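Long-range contact in pyocin S5 (Pseudomonas aeruginosa PAO1, PDB 6THK), which is a bacteriocin that kills susceptible bacteria, probably by forming channels that depolarise their cytoplasmic membrane: residues K211-L222 and L284-R295. The protein carries 1 engineered substitution. Sequence-based numbering, arbitrary orientation.
Sequences KANLQMKVQSEL and LLVDEIASLQAR. Engineered in segment 211-222: Gln-215 (natural residue Glu). With ZN (zinc ion), chain G.
Helix 214-222 meets helix 284-295 at a steep crossing of -71°, the axes 10.0 Å apart, with Val-218 and Glu-288 facing each other, their CA atoms 6.7 Å apart. This is knobs-into-holes packing between helices far from parallel, in the elongated all-helical body of the toxin. The chain leaves helical geometry at Asn-213, where the long helix 157-212 ends, and the short helix that follows lies across helix 272-338.

Val-218 is the central knob, set among Glu-288, Ser-291, Leu-292 and Arg-295. Its CG1, anti to the backbone N (chi1 173°), lies 3.7 Å from Leu-292 CD2, while CG2 faces the Ser-291 hydroxyl. Leu-292 also reaches Leu-222 and touches Ala-251 and Ile-252 of helix 237-267, which joins the packing as a third helix. At the other end of the contact, Leu-214 CD1 presses on Asp-287 CB at 3.5 Å, the two side chains crossing at about a right angle.

Metal coordination ties the same helices together. Glu-221 OE2 binds zinc at 2.3 Å and Glu-288 OE2 at 2.1 Å, their carboxylate planes turned 56° apart. Both OE1 atoms form salt bridges to Lys-255; zinc and lysine together would offset the repulsion between the two acids.

Arg-295 returns the interlock as a knob among Gln-215, Val-218, Gln-219 and Leu-222. Leu-222 CD1 lies over one guanidinium face and packs against Arg-295 CD at 3.6 Å. The amide plane of Gln-215, an engineered residue, is almost parallel to that of the guanidinium without being stacked squarely over it; the Gln-215 side chain, bent at chi2, brings OE1 within 3.0 Å of Ser-291 OG, which donates a hydrogen bond from above the carbonyl plane.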
loop_
_atom_site.group_PDB
_atom_site.type_symbol
_atom_site.label_atom_id
_atom_site.label_comp_id
_atom_site.label_asym_id
_atom_site.label_seq_id
_atom_site.Cartn_x
_atom_site.Cartn_y
_atom_site.Cartn_z
ATOM N N LYS A 211 11.908 7.563 9.001
ATOM C CA LYS A 211 10.789 7.178 9.843
ATOM C C LYS A 211 9.590 8.088 9.618
ATOM O O LYS A 211 8.453 7.645 9.619
ATOM C CB LYS A 211 11.211 7.267 11.305
ATOM C CG LYS A 211 10.529 6.282 12.228
ATOM C CD LYS A 211 11.413 5.963 13.419
ATOM C CE LYS A 211 10.859 6.585 14.686
ATOM N NZ LYS A 211 11.933 6.926 15.656
ATOM N N ALA A 212 9.864 9.376 9.482
ATOM C CA ALA A 212 8.862 10.411 9.237
ATOM C C ALA A 212 8.152 10.291 7.892
ATOM O O ALA A 212 6.968 10.576 7.769
ATOM C CB ALA A 212 9.493 11.785 9.369
ATOM N N ASN A 213 8.903 9.872 6.890
ATOM C CA ASN A 213 8.446 9.774 5.511
ATOM C C ASN A 213 7.852 8.411 5.157
ATOM O O ASN A 213 7.652 8.092 3.989
ATOM C CB ASN A 213 9.629 10.091 4.595
ATOM C CG ASN A 213 9.260 10.085 3.133
ATOM O OD1 ASN A 213 8.104 10.290 2.776
ATOM N ND2 ASN A 213 10.241 9.848 2.278
ATOM N N LEU A 214 7.429 7.702 6.179
ATOM C CA LEU A 214 6.862 6.376 6.032
ATOM C C LEU A 214 5.705 6.181 5.088
ATOM O O LEU A 214 5.825 5.418 4.159
ATOM C CB LEU A 214 6.447 5.846 7.384
ATOM C CG LEU A 214 5.743 4.513 7.365
ATOM C CD1 LEU A 214 6.742 3.503 7.872
ATOM C CD2 LEU A 214 4.557 4.598 8.295
ATOM N N GLN A 215 4.578 6.826 5.340
ATOM C CA GLN A 215 3.411 6.618 4.496
ATOM C C GLN A 215 3.678 6.876 3.041
ATOM O O GLN A 215 3.327 6.089 2.203
ATOM C CB GLN A 215 2.234 7.472 4.936
ATOM C CG GLN A 215 1.397 6.915 6.075
ATOM C CD GLN A 215 0.875 5.512 5.846
ATOM O OE1 GLN A 215 1.143 4.607 6.628
ATOM N NE2 GLN A 215 0.112 5.331 4.797
ATOM N N MET A 216 4.327 7.975 2.747
ATOM C CA MET A 216 4.596 8.324 1.377
ATOM C C MET A 216 5.560 7.365 0.766
ATOM O O MET A 216 5.477 7.081 -0.398
ATOM C CB MET A 216 5.145 9.731 1.308
ATOM C CG MET A 216 4.596 10.637 2.393
ATOM S SD MET A 216 2.827 10.844 2.256
ATOM C CE MET A 216 2.383 11.198 3.942
ATOM N N LYS A 217 6.489 6.867 1.549
ATOM C CA LYS A 217 7.444 5.920 1.004
ATOM C C LYS A 217 6.811 4.612 0.555
ATOM O O LYS A 217 7.135 4.104 -0.510
ATOM C CB LYS A 217 8.543 5.645 2.031
ATOM C CG LYS A 217 9.522 4.561 1.622
ATOM C CD LYS A 217 10.568 5.091 0.656
ATOM C CE LYS A 217 11.250 3.960 -0.088
ATOM N NZ LYS A 217 12.503 4.419 -0.738
ATOM N N VAL A 218 5.888 4.084 1.349
ATOM C CA VAL A 218 5.242 2.824 1.004
ATOM C C VAL A 218 4.470 2.950 -0.302
ATOM O O VAL A 218 4.519 2.072 -1.147
ATOM C CB VAL A 218 4.297 2.348 2.121
ATOM C CG1 VAL A 218 3.510 1.136 1.666
ATOM C CG2 VAL A 218 5.084 2.026 3.377
ATOM N N GLN A 219 3.767 4.061 -0.456
ATOM C CA GLN A 219 3.005 4.364 -1.678
ATOM C C GLN A 219 3.897 4.340 -2.916
ATOM O O GLN A 219 3.563 3.652 -3.883
ATOM C CB GLN A 219 2.213 5.689 -1.578
ATOM C CG GLN A 219 1.374 6.030 -2.833
ATOM C CD GLN A 219 0.383 4.934 -3.187
ATOM O OE1 GLN A 219 0.573 4.180 -4.145
ATOM N NE2 GLN A 219 -0.651 4.787 -2.371
ATOM N N SER A 220 5.064 5.022 -2.842
ATOM C CA SER A 220 6.081 5.101 -3.897
ATOM C C SER A 220 6.656 3.721 -4.208
ATOM O O SER A 220 6.841 3.378 -5.374
ATOM C CB SER A 220 7.193 6.065 -3.501
ATOM O OG SER A 220 6.665 7.232 -2.888
ATOM N N GLU A 221 6.891 2.910 -3.177
ATOM C CA GLU A 221 7.384 1.555 -3.379
ATOM C C GLU A 221 6.360 0.701 -4.118
ATOM O O GLU A 221 6.740 -0.044 -5.024
ATOM C CB GLU A 221 7.704 0.910 -2.047
ATOM C CG GLU A 221 9.141 1.069 -1.642
ATOM C CD GLU A 221 9.285 0.626 -0.209
ATOM O OE1 GLU A 221 9.167 -0.593 0.050
ATOM O OE2 GLU A 221 9.481 1.500 0.662
ATOM N N LEU A 222 5.068 0.810 -3.741
ATOM C CA LEU A 222 3.988 0.051 -4.394
ATOM C C LEU A 222 3.829 0.431 -5.862
ATOM O O LEU A 222 3.580 -0.443 -6.696
ATOM C CB LEU A 222 2.662 0.182 -3.643
ATOM C CG LEU A 222 2.552 -0.603 -2.332
ATOM C CD1 LEU A 222 1.409 -0.115 -1.527
ATOM C CD2 LEU A 222 2.445 -2.115 -2.567
ATOM N N LEU A 284 12.421 0.032 10.842
ATOM C CA LEU A 284 11.784 0.610 9.668
ATOM C C LEU A 284 10.922 -0.396 8.938
ATOM O O LEU A 284 9.870 -0.058 8.418
ATOM C CB LEU A 284 12.833 1.179 8.715
ATOM C CG LEU A 284 13.418 2.544 9.072
ATOM C CD1 LEU A 284 14.104 3.162 7.869
ATOM C CD2 LEU A 284 12.342 3.470 9.605
ATOM N N LEU A 285 11.404 -1.627 8.874
ATOM C CA LEU A 285 10.699 -2.725 8.213
ATOM C C LEU A 285 9.366 -3.046 8.903
ATOM O O LEU A 285 8.362 -3.237 8.212
ATOM C CB LEU A 285 11.579 -3.990 8.121
ATOM C CG LEU A 285 12.624 -4.072 7.003
ATOM C CD1 LEU A 285 13.335 -5.400 7.034
ATOM C CD2 LEU A 285 12.001 -3.910 5.633
ATOM N N VAL A 286 9.341 -3.089 10.251
ATOM C CA VAL A 286 8.113 -3.379 11.013
ATOM C C VAL A 286 7.074 -2.289 10.755
ATOM O O VAL A 286 5.912 -2.605 10.513
ATOM C CB VAL A 286 8.359 -3.672 12.527
ATOM C CG1 VAL A 286 9.403 -2.753 13.130
ATOM C CG2 VAL A 286 7.069 -3.638 13.345
ATOM N N ASP A 287 7.522 -1.026 10.724
ATOM C CA ASP A 287 6.709 0.150 10.452
ATOM C C ASP A 287 6.055 0.059 9.067
ATOM O O ASP A 287 4.859 0.305 8.936
ATOM C CB ASP A 287 7.572 1.414 10.595
ATOM C CG ASP A 287 8.019 1.740 12.017
ATOM O OD1 ASP A 287 7.806 0.899 12.923
ATOM O OD2 ASP A 287 8.613 2.827 12.219
ATOM N N GLU A 288 6.829 -0.358 8.054
ATOM C CA GLU A 288 6.365 -0.563 6.683
ATOM C C GLU A 288 5.374 -1.681 6.587
ATOM O O GLU A 288 4.352 -1.507 5.934
ATOM C CB GLU A 288 7.539 -0.869 5.753
ATOM C CG GLU A 288 8.323 0.384 5.406
ATOM C CD GLU A 288 9.440 0.224 4.405
ATOM O OE1 GLU A 288 9.673 -0.914 3.948
ATOM O OE2 GLU A 288 10.095 1.237 4.080
ATOM N N ILE A 289 5.664 -2.834 7.228
ATOM C CA ILE A 289 4.771 -4.003 7.228
ATOM C C ILE A 289 3.418 -3.648 7.834
ATOM O O ILE A 289 2.388 -4.030 7.279
ATOM C CB ILE A 289 5.421 -5.241 7.909
ATOM C CG1 ILE A 289 6.533 -5.827 7.019
ATOM C CG2 ILE A 289 4.371 -6.323 8.223
ATOM C CD1 ILE A 289 7.711 -6.444 7.753
ATOM N N ALA A 290 3.422 -2.904 8.949
ATOM C CA ALA A 290 2.211 -2.472 9.622
ATOM C C ALA A 290 1.408 -1.501 8.739
ATOM O O ALA A 290 0.181 -1.578 8.722
ATOM C CB ALA A 290 2.552 -1.837 10.962
ATOM N N SER A 291 2.100 -0.609 7.997
ATOM C CA SER A 291 1.467 0.325 7.071
ATOM C C SER A 291 0.810 -0.457 5.936
ATOM O O SER A 291 -0.312 -0.138 5.543
ATOM C CB SER A 291 2.483 1.299 6.499
ATOM O OG SER A 291 1.941 1.967 5.372
ATOM N N LEU A 292 1.517 -1.479 5.416
ATOM C CA LEU A 292 1.022 -2.350 4.359
ATOM C C LEU A 292 -0.167 -3.171 4.831
ATOM O O LEU A 292 -1.115 -3.358 4.079
ATOM C CB LEU A 292 2.132 -3.282 3.874
ATOM C CG LEU A 292 3.149 -2.703 2.900
ATOM C CD1 LEU A 292 4.314 -3.626 2.758
ATOM C CD2 LEU A 292 2.538 -2.475 1.521
ATOM N N GLN A 293 -0.117 -3.676 6.066
ATOM C CA GLN A 293 -1.191 -4.489 6.634
ATOM C C GLN A 293 -2.468 -3.678 6.816
ATOM O O GLN A 293 -3.552 -4.179 6.504
ATOM C CB GLN A 293 -0.740 -5.155 7.930
ATOM C CG GLN A 293 -0.074 -6.507 7.692
ATOM C CD GLN A 293 0.704 -7.049 8.880
ATOM O OE1 GLN A 293 1.077 -8.229 8.911
ATOM N NE2 GLN A 293 0.999 -6.203 9.871
ATOM N N ALA A 294 -2.332 -2.403 7.244
ATOM C CA ALA A 294 -3.440 -1.449 7.417
ATOM C C ALA A 294 -4.123 -1.198 6.078
ATOM O O ALA A 294 -5.350 -1.122 6.038
ATOM C CB ALA A 294 -2.930 -0.130 7.994
ATOM N N ARG A 295 -3.313 -1.088 4.984
ATOM C CA ARG A 295 -3.727 -0.896 3.588
ATOM C C ARG A 295 -4.505 -2.119 3.102
ATOM O O ARG A 295 -5.566 -1.963 2.493
ATOM C CB ARG A 295 -2.480 -0.710 2.725
ATOM C CG ARG A 295 -2.719 -0.254 1.288
ATOM C CD ARG A 295 -1.401 0.128 0.640
ATOM N NE ARG A 295 -0.567 0.951 1.527
ATOM C CZ ARG A 295 -0.313 2.241 1.343
ATOM N NH1 ARG A 295 -0.792 2.875 0.278
ATOM N NH2 ARG A 295 0.443 2.902 2.211
HETATM ZN ZN ZN G . 11.187 1.192 2.231
#